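Putative Zn-dependent Alcohol Dehydrogenase (Rhodobacter sphaeroides, PDB 3IV6) binds S-adenosylmethionine in a Rossmann-like domain and, despite its alcohol dehydrogenase name, is probably an S-adenosylmethionine-dependent methyltransferase, its substrate unknown. Local coordinates at residues 197-201 against 202-206. Residues are numbered along the deposited sequence; the frame is centred on the assembly and turned at random.
Sequences GLIDK and PTLLE
Asp-200 and Thr-203 meet at the start of helix 201-210 in a worked example of N-capping, where a side-chain acceptor satisfies a first-turn N-H that lacks a carbonyl of a preceding turn. One carboxylate oxygen does the work: Asp-200 OD2 accepts from Thr-203 N at 3.0 Å, met nearly along its C-O axis, and from the Thr-203 OG1 hydroxyl at 2.7 Å, which arrives on the syn side, 17° out of the carboxylate plane. Asp-200 CG lies between its own backbone N and carbonyl carbon (chi1 55°), folding the carboxylate back over the first turn. On the threonine, OG1 stands beside the backbone N (chi1 -56°), letting hydroxyl and amide grip the same oxygen; these two bonds limit rotation of both groups, and the amide dipoles of the helix start would probably stabilise the carboxylate's negative charge. Pro-202, with no N-H to offer, suits the first turn, and its ring runs across the aspartate at about a right angle, CD lying 3.6 Å from Asp-200 OD2. The backbone takes over as Leu-204 N donates to Asp-200 O at 3.0 Å and Leu-205 N to Lys-201 O. Ile-199 crosses Thr-203 at about a right angle, its CG2 packing 3.7 Å from Thr-203 CB, while the same methyl meets Leu-204 CD2 at 4.2 Å in a hydrophobic staple, the residue before the cap against the fourth after it. A valine in place of Thr-203 would probably leave Asp-200 OD2 with the backbone amide but without its hydroxyl partner, and the carboxylate freer to turn. The cap lies where the loop after helix 187-192 passes into helix 201-210: Leu-205 leans on Leu-189 and Asp-190 of the former helix, Leu-204 reaches Leu-193, Ile-199 packs on Ile-24 and Thr-203 on Ile-17, both in N-terminal loops.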
ATOM      1  N   GLY A 197       8.019 -11.337  10.640  1.00 37.94           N
ATOM      2  CA  GLY A 197       9.457 -11.404  10.641  1.00 36.60           C
ATOM      3  C   GLY A 197       9.995 -11.439  12.056  1.00 39.60           C
ATOM      4  O   GLY A 197       9.632 -12.309  12.826  1.00 43.46           O
ATOM      5  N   LEU A 198      10.875 -10.514  12.393  1.00 35.13           N
ATOM      6  CA  LEU A 198      11.463 -10.514  13.716  1.00 38.31           C
ATOM      7  C   LEU A 198      11.224  -9.213  14.483  1.00 42.91           C
ATOM      8  O   LEU A 198      11.933  -8.930  15.467  1.00 48.35           O
ATOM      9  CB  LEU A 198      12.975 -10.758  13.667  1.00 39.60           C
ATOM     10  CG  LEU A 198      13.685 -11.736  12.749  1.00 37.19           C
ATOM     11  CD1 LEU A 198      15.170 -11.467  12.875  1.00 30.88           C
ATOM     12  CD2 LEU A 198      13.347 -13.165  13.032  1.00 30.86           C
ATOM     13  N   ILE A 199      10.245  -8.423  14.043  1.00 41.27           N
ATOM     14  CA  ILE A 199       9.850  -7.241  14.804  1.00 45.19           C
ATOM     15  C   ILE A 199       9.102  -7.681  16.079  1.00 47.15           C
ATOM     16  O   ILE A 199       8.233  -8.588  16.037  1.00 37.72           O
ATOM     17  CB  ILE A 199       8.986  -6.248  13.977  1.00 47.79           C
ATOM     18  CG1 ILE A 199       9.635  -5.905  12.634  1.00 41.56           C
ATOM     19  CG2 ILE A 199       8.784  -4.963  14.758  1.00 47.92           C
ATOM     20  CD1 ILE A 199       8.677  -5.271  11.666  1.00 33.58           C
ATOM     21  N   ASP A 200       9.446  -7.041  17.203  1.00 49.42           N
ATOM     22  CA  ASP A 200       8.917  -7.438  18.529  1.00 57.47           C
ATOM     23  C   ASP A 200       7.475  -6.990  18.822  1.00 56.30           C
ATOM     24  O   ASP A 200       6.939  -6.087  18.156  1.00 53.21           O
ATOM     25  CB  ASP A 200       9.831  -6.923  19.638  1.00 62.02           C
ATOM     26  CG  ASP A 200      10.056  -5.422  19.554  1.00 65.97           C
ATOM     27  OD1 ASP A 200      11.216  -4.995  19.704  1.00 66.15           O
ATOM     28  OD2 ASP A 200       9.075  -4.670  19.334  1.00 61.91           O
ATOM     29  N   LYS A 201       6.857  -7.604  19.831  1.00 54.23           N
ATOM     30  CA  LYS A 201       5.443  -7.333  20.115  1.00 54.48           C
ATOM     31  C   LYS A 201       5.138  -5.873  20.422  1.00 52.35           C
ATOM     32  O   LYS A 201       4.178  -5.336  19.913  1.00 51.99           O
ATOM     33  CB  LYS A 201       4.879  -8.256  21.195  1.00 54.52           C
ATOM     34  CG  LYS A 201       4.162  -9.491  20.645  1.00 66.59           C
ATOM     35  CD  LYS A 201       4.992 -10.182  19.548  1.00 74.30           C
ATOM     36  CE  LYS A 201       4.134 -11.028  18.568  1.00 69.62           C
ATOM     37  NZ  LYS A 201       4.937 -11.445  17.379  1.00 56.75           N
ATOM     38  N   PRO A 202       5.955  -5.218  21.253  1.00 60.09           N
ATOM     39  CA  PRO A 202       5.651  -3.799  21.517  1.00 59.67           C
ATOM     40  C   PRO A 202       5.556  -2.965  20.245  1.00 52.11           C
ATOM     41  O   PRO A 202       4.698  -2.058  20.132  1.00 48.49           O
ATOM     42  CB  PRO A 202       6.839  -3.342  22.369  1.00 52.35           C
ATOM     43  CG  PRO A 202       7.259  -4.576  23.067  1.00 59.21           C
ATOM     44  CD  PRO A 202       7.039  -5.720  22.114  1.00 58.16           C
ATOM     45  N   THR A 203       6.451  -3.262  19.303  1.00 50.05           N
ATOM     46  CA  THR A 203       6.509  -2.470  18.096  1.00 47.50           C
ATOM     47  C   THR A 203       5.314  -2.815  17.206  1.00 42.93           C
ATOM     48  O   THR A 203       4.720  -1.925  16.594  1.00 43.67           O
ATOM     49  CB  THR A 203       7.878  -2.542  17.387  1.00 44.84           C
ATOM     50  OG1 THR A 203       8.903  -2.140  18.296  1.00 43.21           O
ATOM     51  CG2 THR A 203       7.929  -1.562  16.231  1.00 42.46           C
ATOM     52  N   LEU A 204       4.896  -4.071  17.202  1.00 40.35           N
ATOM     53  CA  LEU A 204       3.763  -4.442  16.370  1.00 45.89           C
ATOM     54  C   LEU A 204       2.496  -3.756  16.843  1.00 45.20           C
ATOM     55  O   LEU A 204       1.863  -2.993  16.087  1.00 40.80           O
ATOM     56  CB  LEU A 204       3.600  -5.959  16.311  1.00 47.26           C
ATOM     57  CG  LEU A 204       4.715  -6.581  15.466  1.00 49.23           C
ATOM     58  CD1 LEU A 204       4.612  -8.106  15.357  1.00 46.98           C
ATOM     59  CD2 LEU A 204       4.713  -5.919  14.081  1.00 45.64           C
ATOM     60  N   LEU A 205       2.154  -4.031  18.102  1.00 48.18           N
ATOM     61  CA  LEU A 205       0.981  -3.497  18.766  1.00 42.90           C
ATOM     62  C   LEU A 205       0.849  -2.042  18.453  1.00 40.27           C
ATOM     63  O   LEU A 205      -0.220  -1.590  18.052  1.00 40.03           O
ATOM     64  CB  LEU A 205       1.110  -3.655  20.275  1.00 53.48           C
ATOM     65  CG  LEU A 205      -0.138  -3.314  21.100  1.00 59.41           C
ATOM     66  CD1 LEU A 205      -1.130  -4.430  20.926  1.00 57.71           C
ATOM     67  CD2 LEU A 205       0.174  -3.101  22.573  1.00 51.99           C
ATOM     68  N   GLU A 206       1.929  -1.290  18.627  1.00 38.70           N
ATOM     69  CA  GLU A 206       1.835   0.151  18.425  1.00 37.70           C
ATOM     70  C   GLU A 206       1.582   0.512  16.963  1.00 42.67           C
ATOM     71  O   GLU A 206       0.713   1.336  16.649  1.00 39.18           O
ATOM     72  CB  GLU A 206       3.066   0.873  18.981  1.00 43.03           C
ATOM     73  CG  GLU A 206       2.926   2.417  19.055  1.00 48.30           C
ATOM     74  CD  GLU A 206       1.717   2.878  19.894  1.00 59.53           C
ATOM     75  OE1 GLU A 206       1.238   2.095  20.772  1.00 53.85           O
ATOM     76  OE2 GLU A 206       1.252   4.020  19.664  1.00 52.41           O
TER